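Local coordinates for protein Lys-gingipain catalytic subunit (Porphyromonas gingivalis, PDB 6I9A) that cleaves peptide bonds after lysine as a secreted, calcium-binding cysteine peptidase of Porphyromonas gingivalis, and may act as a virulence factor in periodontal disease, at residues A[17-22]-A[57-62]; A[29-34]-A[117-122]; A[111-116]-A[335-340]; A[218-223]-A[254-259]. All blocks are in the same frame, centred on the assembly; numbering follows the deposited sequence. Where two conformers were deposited one is given.

Overall arrangement
The catalytic part of this peptidase illustrates how an alpha/beta fold is packed on both faces of a sheet, with calcium-bound loops joining its strands and helices. Interactions 1 and 2 share the four-stranded parallel sheet, their centres about 14 Å apart, with V18 CG2 lying 4.2 Å from L32 CD2. Their segments alternate along the chain, as do those of interactions 2 and 3, which meet where calcium loop 111-116 runs into strand 117-121. Interaction 4, its centre about 25 Å from that of interaction 3, is nested within it in sequence; R120 of interaction 2 touches its calcium-binding F254. S218 and A223 touch the inhibitor, so the contacts run from sheet packing to its pocket.

Interaction 1: A[17-22]-A[57-62]; sequences LVVAGA and ASIKAF
V19 and F62 carry most of this wholly apolar contact between a strand and the helix laid over it. One branch of V19, CG2, approaches the F62 ring at its edge, near the ring plane, and stops 4.2 Å from CE2. The other branch, CG1, turns to the preceding helical turn and meets I59 CG2 at 4.1 Å. V19 therefore straddles two positions three residues apart on the helix. L17, two residues earlier on the strand and facing the same way, brings CD1 to 4.4 Å from F62 CE2, obliquely to the ring.

The torsions explain the fork. In V19 CG1 lies anti to the backbone N (chi1 177°), which leaves CG2 beside that nitrogen and pointing at the phenyl group; F62 is also met edge-to-face by the ring of H45. Behind this first shell, I63 adds a further helical residue against both L17 and V19, and V52 touches I59 and F62.

The segments run almost antiparallel, 168° between axes 10.9 Å apart, as expected of a beta-alpha-beta crossover. Helix 56-72 leads from strand 40-46 to strand 79-83, passing over strand 14-20, which is hydrogen-bonded between them, while V18 faces the other side of the sheet, where helix 25-37 packs.

Interaction 2: A[29-34]-A[117-122]; sequences KPWLTW and YTFRMS
Aromatic packing joins W31 to F119, whose rings come from opposite directions and meet along their rims. CZ2 and CH2 of the indole lie against CE1 and CZ of the phenyl, with W31 CZ2 to F119 CE1 at 3.9 Å; CZ of F119 lies in the indole plane, and CH2 of W31 in the phenyl plane. F119 reaches this position with CG placed between its backbone N and carbonyl carbon (chi1 58°).

A Met-aromatic contact engages a face of the same indole. M121 was modelled in two conformers; in one, its methyl CE sits over the five-membered ring, 4.1 Å from the centroid and 23° off the normal, a CH-pi contact less certain than the F119 packing. SD lies obliquely, 5.2 Å from that centroid.

The contact packs helix 25-37 on the parallel sheet of an alpha/beta subdomain, where strand 117-121 is the outermost strand beside 79-83; A81 of that neighbour touches both W31 and F119.

Polar bonds lie at the margins of the contact. W31 NE1 is hydrogen-bonded to D362 OD2, which satisfies the buried indole N-H and probably limits rotation of the ring. M121 is the centre of an inverse gamma turn, closed by a weak bond from S122 N to R120 O.

Interaction 3: A[111-116]-A[335-340]; sequences DYFPEM and AATHAG. With CA (calcium ion), chain G.
T337 is the hub of this small contact: its methyl CG2 meets the ends of two aromatic residues from the calcium loop 111-116. The nearer is F113, whose ring atom CZ lies 4.1 Å from T337 CG2 and meets it obliquely. Y112 follows, its OH 4.3 Å from the same methyl. With OG1 beside the backbone N (chi1 -57°), CG2 falls anti to that nitrogen and faces the loop, while T337 OG1 is engaged by N333 O of its own helix and by W354 NE1.

F113 serves two functions through different atoms. Its ring packs toward helix 325-342, one face carrying CE1 of Y112, whereas its carbonyl O binds the calcium ion at 2.3 Å. D111 OD1 supplies another ligand at 2.4 Å and also accepts the F113 N-H at 3.0 Å, from above the carboxylate plane; this Asx turn ties the metal ligand to the backbone that holds the ring. E115 binds through both carboxylate oxygens. Two waters and D109 OD1 complete a sevenfold shell, and the waters donate to D111 OD2 and D111 O.

The loop leads from helix 103-106 to strand 117-121, and its aromatic tips rest on helix 325-342. Helix 2-5 touches F113 and T337 through V2, and helix 350-356 packs against both segments, with A350 against Y112 and T337.

Interaction 4: A[218-223]-A[254-259]; sequences SETAWA and FDYVQP. With CA (calcium ion), chain H.
E219 lies flat across Y256 in the main, CH-pi, part of this contact. CG sits over the centre of the phenol, 3.6 Å from its centroid and only 10° off the normal, with CB over the same face. A bend at chi2 (91°) folds the carboxylate down along the ring, the two planes 19° apart and stacked, so that OE2 comes 3.5 Å from CE1 of Y256.

Van der Waals contact continues at T220: CG2 lies oblique to the ring at Y256 CE2 and touches P259 O at 3.8 Å.

Water supplies the polar links. One molecule donates to E219 OE2 and is hydrogen-bonded to Y256 OH at 2.8 Å, bridging groups that make no direct hydrogen bond. Another donates to Y256 O and binds the calcium ion, which F254 O, two further waters, D85 and E263 also coordinate.

Within 218-223, a type I turn from S218 to A221 presents E219 and T220, and T220 N donates to S218 OG in an ST turn. S218 and A223 touch the bound inhibitor KYT-36.

A carboxylate over an electron-rich ring face probably gains little from electrostatics; methylenes over that face, the T220 methyl and the shared water join the inhibitor-touching turn to the calcium-bound loop.

Interaction 1: A[17-22]-A[57-62]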
loop_
_atom_site.group_PDB
_atom_site.type_symbol
_atom_site.label_atom_id
_atom_site.label_comp_id
_atom_site.label_asym_id
_atom_site.label_seq_id
_atom_site.Cartn_x
_atom_site.Cartn_y
_atom_site.Cartn_z
ATOM N N LEU A 17 -9.203 -0.085 -11.110
ATOM C CA LEU A 17 -9.819 -1.244 -11.717
ATOM C C LEU A 17 -9.829 -2.321 -10.631
ATOM O O LEU A 17 -8.769 -2.610 -10.036
ATOM C CB LEU A 17 -8.981 -1.678 -12.936
ATOM C CG LEU A 17 -9.410 -2.975 -13.585
ATOM C CD1 LEU A 17 -10.846 -2.885 -14.145
ATOM C CD2 LEU A 17 -8.516 -3.303 -14.765
ATOM N N VAL A 18 -10.987 -2.907 -10.363
ATOM C CA VAL A 18 -11.128 -3.968 -9.396
ATOM C C VAL A 18 -11.516 -5.237 -10.101
ATOM O O VAL A 18 -12.503 -5.247 -10.862
ATOM C CB VAL A 18 -12.186 -3.612 -8.313
ATOM C CG1 VAL A 18 -12.330 -4.739 -7.284
ATOM C CG2 VAL A 18 -11.876 -2.268 -7.651
ATOM N N VAL A 19 -10.766 -6.317 -9.910
ATOM C CA VAL A 19 -11.152 -7.652 -10.423
ATOM C C VAL A 19 -11.260 -8.583 -9.240
ATOM O O VAL A 19 -10.289 -8.739 -8.493
ATOM C CB VAL A 19 -10.115 -8.164 -11.447
ATOM C CG1 VAL A 19 -10.487 -9.580 -11.898
ATOM C CG2 VAL A 19 -9.984 -7.191 -12.639
ATOM N N ALA A 20 -12.471 -9.088 -9.000
ATOM C CA ALA A 20 -12.771 -9.815 -7.802
ATOM C C ALA A 20 -13.403 -11.155 -8.079
ATOM O O ALA A 20 -14.247 -11.299 -8.984
ATOM C CB ALA A 20 -13.712 -8.993 -6.936
ATOM N N GLY A 21 -13.159 -12.105 -7.190
ATOM C CA GLY A 21 -13.894 -13.349 -7.263
ATOM C C GLY A 21 -15.356 -13.037 -7.022
ATOM O O GLY A 21 -15.732 -12.225 -6.149
ATOM N N ALA A 22 -16.217 -13.741 -7.753
ATOM C CA ALA A 22 -17.658 -13.518 -7.668
ATOM C C ALA A 22 -18.238 -13.694 -6.262
ATOM O O ALA A 22 -19.256 -13.060 -5.941
ATOM C CB ALA A 22 -18.354 -14.447 -8.661
ATOM N N ALA A 57 -5.219 -16.541 -18.149
ATOM C CA ALA A 57 -5.154 -15.908 -19.454
ATOM C C ALA A 57 -6.310 -14.930 -19.706
ATOM O O ALA A 57 -6.079 -13.838 -20.226
ATOM C CB ALA A 57 -5.143 -16.965 -20.547
ATOM N N SER A 58 -7.554 -15.311 -19.338
ATOM C CA SER A 58 -8.690 -14.443 -19.627
ATOM C C SER A 58 -8.634 -13.206 -18.714
ATOM O O SER A 58 -8.912 -12.103 -19.170
ATOM C CB SER A 58 -10.000 -15.220 -19.460
ATOM O OG SER A 58 -10.322 -15.515 -18.102
ATOM N N ILE A 59 -8.307 -13.412 -17.434
ATOM C CA ILE A 59 -8.285 -12.291 -16.503
ATOM C C ILE A 59 -7.192 -11.300 -16.909
ATOM O O ILE A 59 -7.421 -10.084 -16.913
ATOM C CB ILE A 59 -8.085 -12.823 -15.051
ATOM C CG1 ILE A 59 -9.339 -13.591 -14.590
ATOM C CG2 ILE A 59 -7.711 -11.652 -14.086
ATOM C CD1 ILE A 59 -9.079 -14.457 -13.387
ATOM N N LYS A 60 -6.011 -11.818 -17.273
ATOM C CA LYS A 60 -4.931 -10.946 -17.708
ATOM C C LYS A 60 -5.330 -10.176 -18.994
ATOM O O LYS A 60 -5.095 -8.955 -19.107
ATOM C CB LYS A 60 -3.657 -11.776 -17.918
ATOM C CG LYS A 60 -2.443 -10.954 -18.360
ATOM C CD LYS A 60 -1.112 -11.808 -18.217
ATOM C CE LYS A 60 -1.046 -13.023 -19.057
ATOM N NZ LYS A 60 0.333 -13.567 -18.953
ATOM N N ALA A 61 -5.934 -10.887 -19.987
ATOM C CA ALA A 61 -6.292 -10.194 -21.218
ATOM C C ALA A 61 -7.321 -9.090 -20.926
ATOM O O ALA A 61 -7.236 -8.014 -21.520
ATOM C CB ALA A 61 -6.844 -11.185 -22.235
ATOM N N PHE A 62 -8.275 -9.358 -20.027
ATOM C CA PHE A 62 -9.289 -8.384 -19.622
ATOM C C PHE A 62 -8.631 -7.143 -19.024
ATOM O O PHE A 62 -8.944 -6.011 -19.386
ATOM C CB PHE A 62 -10.249 -9.045 -18.632
ATOM C CG PHE A 62 -11.255 -8.057 -18.067
ATOM C CD1 PHE A 62 -12.332 -7.621 -18.831
ATOM C CD2 PHE A 62 -11.055 -7.464 -16.813
ATOM C CE1 PHE A 62 -13.259 -6.708 -18.305
ATOM C CE2 PHE A 62 -11.945 -6.516 -16.318
ATOM C CZ PHE A 62 -13.042 -6.153 -17.063
#

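Interaction 2: A[29-34]-A[117-122]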
loop_
_atom_site.group_PDB
_atom_site.type_symbol
_atom_site.label_atom_id
_atom_site.label_comp_id
_atom_site.label_asym_id
_atom_site.label_seq_id
_atom_site.Cartn_x
_atom_site.Cartn_y
_atom_site.Cartn_z
ATOM N N LYS A 29 -18.722 -4.574 -0.844
ATOM C CA LYS A 29 -19.465 -3.314 -0.977
ATOM C C LYS A 29 -19.021 -2.178 -0.013
ATOM O O LYS A 29 -18.857 -1.066 -0.508
ATOM C CB LYS A 29 -20.981 -3.556 -0.851
ATOM C CG LYS A 29 -21.742 -2.324 -1.344
ATOM C CD LYS A 29 -23.151 -2.575 -1.846
ATOM C CE LYS A 29 -23.934 -1.267 -1.902
ATOM N NZ LYS A 29 -23.270 -0.189 -2.705
ATOM N N PRO A 30 -18.832 -2.376 1.307
ATOM C CA PRO A 30 -18.473 -1.225 2.154
ATOM C C PRO A 30 -17.125 -0.623 1.776
ATOM O O PRO A 30 -16.899 0.587 1.922
ATOM C CB PRO A 30 -18.439 -1.797 3.581
ATOM C CG PRO A 30 -19.224 -3.066 3.513
ATOM C CD PRO A 30 -19.090 -3.591 2.118
ATOM N N TRP A 31 -16.208 -1.471 1.253
ATOM C CA TRP A 31 -14.893 -0.966 0.831
ATOM C C TRP A 31 -15.071 -0.149 -0.450
ATOM O O TRP A 31 -14.518 0.969 -0.549
ATOM C CB TRP A 31 -13.967 -2.164 0.616
ATOM C CG TRP A 31 -12.536 -1.842 0.295
ATOM C CD1 TRP A 31 -11.535 -1.525 1.184
ATOM C CD2 TRP A 31 -11.908 -1.930 -0.997
ATOM N NE1 TRP A 31 -10.326 -1.420 0.514
ATOM C CE2 TRP A 31 -10.533 -1.681 -0.817
ATOM C CE3 TRP A 31 -12.374 -2.225 -2.286
ATOM C CZ2 TRP A 31 -9.623 -1.702 -1.874
ATOM C CZ3 TRP A 31 -11.477 -2.260 -3.343
ATOM C CH2 TRP A 31 -10.115 -1.986 -3.137
ATOM N N LEU A 32 -15.842 -0.649 -1.419
ATOM C CA LEU A 32 -16.094 0.132 -2.640
ATOM C C LEU A 32 -16.821 1.442 -2.340
ATOM O O LEU A 32 -16.512 2.485 -2.924
ATOM C CB LEU A 32 -16.938 -0.712 -3.627
ATOM C CG LEU A 32 -16.262 -1.998 -4.110
ATOM C CD1 LEU A 32 -17.262 -2.840 -4.860
ATOM C CD2 LEU A 32 -14.968 -1.730 -4.911
ATOM N N THR A 33 -17.759 1.418 -1.409
ATOM C CA THR A 33 -18.500 2.635 -1.036
ATOM C C THR A 33 -17.525 3.702 -0.554
ATOM O O THR A 33 -17.558 4.852 -0.981
ATOM C CB THR A 33 -19.556 2.332 0.003
ATOM O OG1 THR A 33 -20.523 1.450 -0.585
ATOM C CG2 THR A 33 -20.224 3.586 0.554
ATOM N N TRP A 34 -16.642 3.322 0.390
ATOM C CA TRP A 34 -15.658 4.275 0.937
ATOM C C TRP A 34 -14.669 4.757 -0.118
ATOM O O TRP A 34 -14.365 5.941 -0.179
ATOM C CB TRP A 34 -14.955 3.659 2.135
ATOM C CG TRP A 34 -13.735 4.392 2.591
ATOM C CD1 TRP A 34 -12.467 3.877 2.606
ATOM C CD2 TRP A 34 -13.614 5.759 3.016
ATOM N NE1 TRP A 34 -11.584 4.794 3.096
ATOM C CE2 TRP A 34 -12.254 5.969 3.344
ATOM C CE3 TRP A 34 -14.532 6.823 3.195
ATOM C CZ2 TRP A 34 -11.784 7.198 3.804
ATOM C CZ3 TRP A 34 -14.048 8.040 3.633
ATOM C CH2 TRP A 34 -12.703 8.220 3.951
ATOM N N TYR A 117 -0.479 0.324 -10.025
ATOM C CA TYR A 117 -0.164 -0.144 -8.676
ATOM C C TYR A 117 -1.105 -1.260 -8.312
ATOM O O TYR A 117 -2.329 -1.041 -8.231
ATOM C CB TYR A 117 -0.362 0.997 -7.687
ATOM C CG TYR A 117 0.754 2.007 -7.565
ATOM C CD1 TYR A 117 2.087 1.664 -7.851
ATOM C CD2 TYR A 117 0.516 3.272 -7.034
ATOM C CE1 TYR A 117 3.122 2.571 -7.629
ATOM C CE2 TYR A 117 1.543 4.188 -6.819
ATOM C CZ TYR A 117 2.848 3.820 -7.103
ATOM O OH TYR A 117 3.886 4.704 -6.904
ATOM N N THR A 118 -0.585 -2.468 -8.144
ATOM C CA THR A 118 -1.371 -3.659 -7.949
ATOM C C THR A 118 -1.252 -4.177 -6.556
ATOM O O THR A 118 -0.144 -4.271 -5.996
ATOM C CB THR A 118 -0.887 -4.711 -8.974
ATOM O OG1 THR A 118 -1.085 -4.148 -10.289
ATOM C CG2 THR A 118 -1.642 -6.015 -8.900
ATOM N N PHE A 119 -2.375 -4.600 -5.987
ATOM C CA PHE A 119 -2.389 -5.223 -4.668
ATOM C C PHE A 119 -3.438 -6.296 -4.684
ATOM O O PHE A 119 -4.368 -6.271 -5.497
ATOM C CB PHE A 119 -2.608 -4.198 -3.547
ATOM C CG PHE A 119 -3.894 -3.398 -3.691
ATOM C CD1 PHE A 119 -5.081 -3.860 -3.127
ATOM C CD2 PHE A 119 -3.894 -2.142 -4.321
ATOM C CE1 PHE A 119 -6.232 -3.098 -3.186
ATOM C CE2 PHE A 119 -5.069 -1.413 -4.408
ATOM C CZ PHE A 119 -6.218 -1.882 -3.827
ATOM N N ARG A 120 -3.325 -7.223 -3.733
ATOM C CA ARG A 120 -4.227 -8.355 -3.645
ATOM C C ARG A 120 -4.838 -8.448 -2.265
ATOM O O ARG A 120 -4.132 -8.630 -1.270
ATOM C CB ARG A 120 -3.513 -9.669 -4.028
ATOM C CG ARG A 120 -4.370 -10.924 -3.837
ATOM C CD ARG A 120 -3.593 -12.186 -4.135
ATOM N NE ARG A 120 -3.286 -12.358 -5.553
ATOM C CZ ARG A 120 -3.866 -13.278 -6.327
ATOM N NH1 ARG A 120 -4.940 -13.969 -5.887
ATOM N NH2 ARG A 120 -3.416 -13.490 -7.546
ATOM N N MET A 121 -6.171 -8.308 -2.194
ATOM C CA MET A 121 -6.955 -8.527 -0.995
ATOM C C MET A 121 -7.239 -10.014 -0.984
ATOM O O MET A 121 -8.269 -10.469 -1.498
ATOM C CB MET A 121 -8.236 -7.684 -1.053
ATOM C CG MET A 121 -7.968 -6.192 -1.283
ATOM S SD MET A 121 -7.599 -5.319 0.245
ATOM C CE MET A 121 -9.193 -5.039 0.703
ATOM N N SER A 122 -6.294 -10.810 -0.485
ATOM C CA SER A 122 -6.429 -12.272 -0.529
ATOM C C SER A 122 -7.253 -12.770 0.646
ATOM O O SER A 122 -6.867 -12.571 1.819
ATOM C CB SER A 122 -5.049 -12.932 -0.510
ATOM O OG SER A 122 -5.307 -14.329 -0.528
#

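Interaction 3: A[111-116]-A[335-340]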
loop_
_atom_site.group_PDB
_atom_site.type_symbol
_atom_site.label_atom_id
_atom_site.label_comp_id
_atom_site.label_asym_id
_atom_site.label_seq_id
_atom_site.Cartn_x
_atom_site.Cartn_y
_atom_site.Cartn_z
ATOM N N ASP A 111 7.872 -4.414 -21.095
ATOM C CA ASP A 111 8.932 -4.483 -20.099
ATOM C C ASP A 111 8.410 -5.100 -18.786
ATOM O O ASP A 111 7.282 -5.619 -18.718
ATOM C CB ASP A 111 9.552 -3.099 -19.938
ATOM C CG ASP A 111 8.681 -2.082 -19.276
ATOM O OD1 ASP A 111 7.602 -2.482 -18.690
ATOM O OD2 ASP A 111 9.037 -0.893 -19.289
ATOM N N TYR A 112 9.248 -5.047 -17.736
ATOM C CA TYR A 112 8.818 -5.662 -16.471
ATOM C C TYR A 112 8.326 -4.647 -15.432
ATOM O O TYR A 112 8.069 -4.999 -14.265
ATOM C CB TYR A 112 9.886 -6.588 -15.873
ATOM C CG TYR A 112 11.258 -5.964 -15.709
ATOM C CD1 TYR A 112 11.455 -4.868 -14.865
ATOM C CD2 TYR A 112 12.350 -6.443 -16.421
ATOM C CE1 TYR A 112 12.710 -4.275 -14.720
ATOM C CE2 TYR A 112 13.609 -5.878 -16.266
ATOM C CZ TYR A 112 13.781 -4.784 -15.418
ATOM O OH TYR A 112 15.016 -4.190 -15.256
ATOM N N PHE A 113 8.184 -3.379 -15.843
ATOM C CA PHE A 113 7.651 -2.365 -14.966
ATOM C C PHE A 113 6.132 -2.328 -15.032
ATOM O O PHE A 113 5.577 -2.213 -16.143
ATOM C CB PHE A 113 8.171 -0.982 -15.302
ATOM C CG PHE A 113 9.640 -0.790 -15.056
ATOM C CD1 PHE A 113 10.107 -0.438 -13.800
ATOM C CD2 PHE A 113 10.562 -1.013 -16.071
ATOM C CE1 PHE A 113 11.482 -0.236 -13.576
ATOM C CE2 PHE A 113 11.931 -0.818 -15.844
ATOM C CZ PHE A 113 12.380 -0.438 -14.590
ATOM N N PRO A 114 5.443 -2.403 -13.913
ATOM C CA PRO A 114 3.974 -2.312 -13.948
ATOM C C PRO A 114 3.454 -1.016 -14.526
ATOM O O PRO A 114 4.069 0.056 -14.352
ATOM C CB PRO A 114 3.570 -2.377 -12.461
ATOM C CG PRO A 114 4.733 -3.081 -11.802
ATOM C CD PRO A 114 5.952 -2.579 -12.539
ATOM N N GLU A 115 2.262 -1.094 -15.133
ATOM C CA GLU A 115 1.487 0.086 -15.577
ATOM C C GLU A 115 0.559 0.597 -14.506
ATOM O O GLU A 115 0.085 1.726 -14.648
ATOM C CB GLU A 115 0.668 -0.287 -16.836
ATOM C CG GLU A 115 1.429 0.026 -18.134
ATOM C CD GLU A 115 2.795 -0.619 -18.200
ATOM O OE1 GLU A 115 3.791 0.111 -17.984
ATOM O OE2 GLU A 115 2.888 -1.847 -18.442
ATOM N N MET A 116 0.250 -0.234 -13.485
ATOM C CA MET A 116 -0.691 0.080 -12.439
ATOM C C MET A 116 -0.126 -0.361 -11.103
ATOM O O MET A 116 0.541 -1.409 -11.055
ATOM C CB MET A 116 -2.017 -0.667 -12.667
ATOM C CG MET A 116 -2.777 -0.185 -13.911
ATOM S SD MET A 116 -4.071 -1.344 -14.449
ATOM C CE MET A 116 -3.040 -2.618 -15.238
ATOM N N ALA A 335 14.962 1.316 -6.315
ATOM C CA ALA A 335 16.327 1.381 -5.789
ATOM C C ALA A 335 17.108 0.113 -6.161
ATOM O O ALA A 335 18.297 0.216 -6.526
ATOM C CB ALA A 335 16.273 1.558 -4.269
ATOM N N ALA A 336 16.479 -1.069 -6.054
ATOM C CA ALA A 336 17.180 -2.283 -6.437
ATOM C C ALA A 336 17.524 -2.243 -7.937
ATOM O O ALA A 336 18.557 -2.780 -8.362
ATOM C CB ALA A 336 16.306 -3.487 -6.123
ATOM N N THR A 337 16.638 -1.616 -8.757
ATOM C CA THR A 337 16.893 -1.519 -10.185
ATOM C C THR A 337 18.027 -0.534 -10.423
ATOM O O THR A 337 18.943 -0.799 -11.250
ATOM C CB THR A 337 15.601 -1.048 -10.895
ATOM O OG1 THR A 337 14.538 -1.977 -10.589
ATOM C CG2 THR A 337 15.769 -1.052 -12.400
ATOM N N HIS A 338 17.995 0.624 -9.771
ATOM C CA HIS A 338 19.022 1.632 -9.945
ATOM C C HIS A 338 20.385 1.078 -9.579
ATOM O O HIS A 338 21.391 1.377 -10.255
ATOM C CB HIS A 338 18.691 2.879 -9.080
ATOM C CG HIS A 338 19.570 4.032 -9.331
ATOM N ND1 HIS A 338 19.621 4.630 -10.565
ATOM C CD2 HIS A 338 20.381 4.693 -8.477
ATOM C CE1 HIS A 338 20.452 5.659 -10.430
ATOM N NE2 HIS A 338 20.924 5.730 -9.172
ATOM N N ALA A 339 20.474 0.263 -8.512
ATOM C CA ALA A 339 21.743 -0.347 -8.099
ATOM C C ALA A 339 22.376 -1.113 -9.256
ATOM O O ALA A 339 23.573 -1.009 -9.513
ATOM C CB ALA A 339 21.486 -1.249 -6.899
ATOM N N GLY A 340 21.547 -1.894 -9.982
ATOM C CA GLY A 340 22.057 -2.611 -11.154
ATOM C C GLY A 340 22.513 -1.645 -12.241
ATOM O O GLY A 340 23.557 -1.832 -12.880
HETATM CA CA CA G . 5.393 -1.716 -18.380
HETATM O O HOH W 1 6.778 0.228 -18.313
HETATM O O HOH W 2 5.045 -4.086 -18.777
#

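Interaction 4: A[218-223]-A[254-259]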
loop_
_atom_site.group_PDB
_atom_site.type_symbol
_atom_site.label_atom_id
_atom_site.label_comp_id
_atom_site.label_asym_id
_atom_site.label_seq_id
_atom_site.Cartn_x
_atom_site.Cartn_y
_atom_site.Cartn_z
ATOM N N SER A 218 10.247 -17.470 6.318
ATOM C CA SER A 218 9.661 -18.685 5.785
ATOM C C SER A 218 8.278 -18.334 5.246
ATOM O O SER A 218 7.818 -17.191 5.367
ATOM C CB SER A 218 9.561 -19.800 6.818
ATOM O OG SER A 218 8.470 -19.514 7.683
ATOM N N GLU A 219 7.568 -19.316 4.678
ATOM C CA GLU A 219 6.237 -19.014 4.121
ATOM C C GLU A 219 5.279 -18.566 5.182
ATOM O O GLU A 219 4.338 -17.841 4.869
ATOM C CB GLU A 219 5.624 -20.276 3.480
ATOM C CG GLU A 219 6.485 -20.907 2.363
ATOM C CD GLU A 219 7.485 -21.988 2.802
ATOM O OE1 GLU A 219 7.827 -22.047 4.009
ATOM O OE2 GLU A 219 7.932 -22.767 1.928
ATOM N N THR A 220 5.514 -18.986 6.437
ATOM C CA THR A 220 4.558 -18.737 7.519
ATOM C C THR A 220 5.176 -18.038 8.711
ATOM O O THR A 220 4.576 -18.038 9.798
ATOM C CB THR A 220 3.898 -20.074 7.954
ATOM O OG1 THR A 220 4.930 -20.975 8.375
ATOM C CG2 THR A 220 3.062 -20.684 6.857
ATOM N N ALA A 221 6.349 -17.396 8.544
ATOM C CA ALA A 221 6.972 -16.755 9.686
ATOM C C ALA A 221 8.010 -15.749 9.283
ATOM O O ALA A 221 8.736 -15.908 8.292
ATOM C CB ALA A 221 7.662 -17.796 10.610
ATOM N N TRP A 222 8.192 -14.755 10.157
ATOM C CA TRP A 222 9.459 -14.040 10.302
ATOM C C TRP A 222 10.281 -15.003 11.168
ATOM O O TRP A 222 9.845 -15.372 12.262
ATOM C CB TRP A 222 9.279 -12.665 10.949
ATOM C CG TRP A 222 8.561 -11.696 10.070
ATOM C CD1 TRP A 222 8.342 -11.791 8.723
ATOM C CD2 TRP A 222 8.112 -10.400 10.460
ATOM N NE1 TRP A 222 7.752 -10.639 8.264
ATOM C CE2 TRP A 222 7.596 -9.768 9.313
ATOM C CE3 TRP A 222 8.065 -9.714 11.691
ATOM C CZ2 TRP A 222 7.129 -8.437 9.322
ATOM C CZ3 TRP A 222 7.538 -8.421 11.711
ATOM C CH2 TRP A 222 7.069 -7.800 10.538
ATOM N N ALA A 223 11.427 -15.486 10.690
ATOM C CA ALA A 223 12.014 -16.677 11.296
ATOM C C ALA A 223 12.827 -16.456 12.564
ATOM O O ALA A 223 12.860 -17.374 13.410
ATOM C CB ALA A 223 12.860 -17.418 10.274
ATOM N N PHE A 254 1.871 -16.513 -1.823
ATOM C CA PHE A 254 0.445 -16.616 -1.555
ATOM C C PHE A 254 -0.256 -17.745 -2.283
ATOM O O PHE A 254 -1.482 -17.889 -2.120
ATOM C CB PHE A 254 -0.252 -15.250 -1.809
ATOM C CG PHE A 254 -0.054 -14.719 -3.204
ATOM C CD1 PHE A 254 0.948 -13.787 -3.478
ATOM C CD2 PHE A 254 -0.885 -15.119 -4.230
ATOM C CE1 PHE A 254 1.141 -13.312 -4.781
ATOM C CE2 PHE A 254 -0.685 -14.667 -5.538
ATOM C CZ PHE A 254 0.308 -13.739 -5.812
ATOM N N ASP A 255 0.471 -18.634 -3.008
ATOM C CA ASP A 255 -0.088 -19.894 -3.483
ATOM C C ASP A 255 0.457 -21.088 -2.677
ATOM O O ASP A 255 0.275 -22.240 -3.102
ATOM C CB ASP A 255 0.209 -20.078 -4.972
ATOM C CG ASP A 255 1.631 -20.467 -5.262
ATOM O OD1 ASP A 255 2.508 -20.179 -4.407
ATOM O OD2 ASP A 255 1.879 -21.082 -6.336
ATOM N N TYR A 256 1.018 -20.847 -1.502
ATOM C CA TYR A 256 1.506 -21.915 -0.652
ATOM C C TYR A 256 0.338 -22.818 -0.204
ATOM O O TYR A 256 -0.837 -22.410 -0.207
ATOM C CB TYR A 256 2.219 -21.308 0.552
ATOM C CG TYR A 256 2.914 -22.312 1.452
ATOM C CD1 TYR A 256 3.903 -23.174 0.947
ATOM C CD2 TYR A 256 2.688 -22.313 2.823
ATOM C CE1 TYR A 256 4.621 -24.026 1.798
ATOM C CE2 TYR A 256 3.381 -23.174 3.669
ATOM C CZ TYR A 256 4.315 -24.053 3.147
ATOM O OH TYR A 256 4.962 -24.916 4.010
ATOM N N VAL A 257 0.670 -24.050 0.220
ATOM C CA VAL A 257 -0.311 -25.070 0.632
ATOM C C VAL A 257 -1.105 -24.618 1.861
ATOM O O VAL A 257 -2.193 -25.146 2.106
ATOM C CB VAL A 257 0.367 -26.450 0.848
ATOM C CG1 VAL A 257 1.376 -26.414 1.997
ATOM C CG2 VAL A 257 -0.659 -27.568 1.039
ATOM N N GLN A 258 -0.565 -23.666 2.626
ATOM C CA GLN A 258 -1.243 -23.036 3.748
ATOM C C GLN A 258 -1.298 -21.535 3.483
ATOM O O GLN A 258 -0.447 -21.037 2.748
ATOM C CB GLN A 258 -0.498 -23.313 5.078
ATOM C CG GLN A 258 -0.414 -24.816 5.458
ATOM C CD GLN A 258 -1.750 -25.525 5.614
ATOM O OE1 GLN A 258 -1.853 -26.741 5.401
ATOM N NE2 GLN A 258 -2.797 -24.806 5.976
ATOM N N PRO A 259 -2.192 -20.768 4.106
ATOM C CA PRO A 259 -2.124 -19.311 3.952
ATOM C C PRO A 259 -0.730 -18.817 4.381
ATOM O O PRO A 259 -0.170 -19.225 5.419
ATOM C CB PRO A 259 -3.218 -18.793 4.912
ATOM C CG PRO A 259 -4.230 -19.958 4.887
ATOM C CD PRO A 259 -3.333 -21.155 4.959
HETATM CA CA CA H . -3.145 -18.352 -0.519
HETATM O O HOH W 3 7.468 -25.561 3.064
HETATM O O HOH W 4 -1.238 -19.688 0.244
HETATM O O HOH W 5 -3.583 -20.165 -2.079
HETATM O O HOH W 6 -4.007 -19.728 1.200
#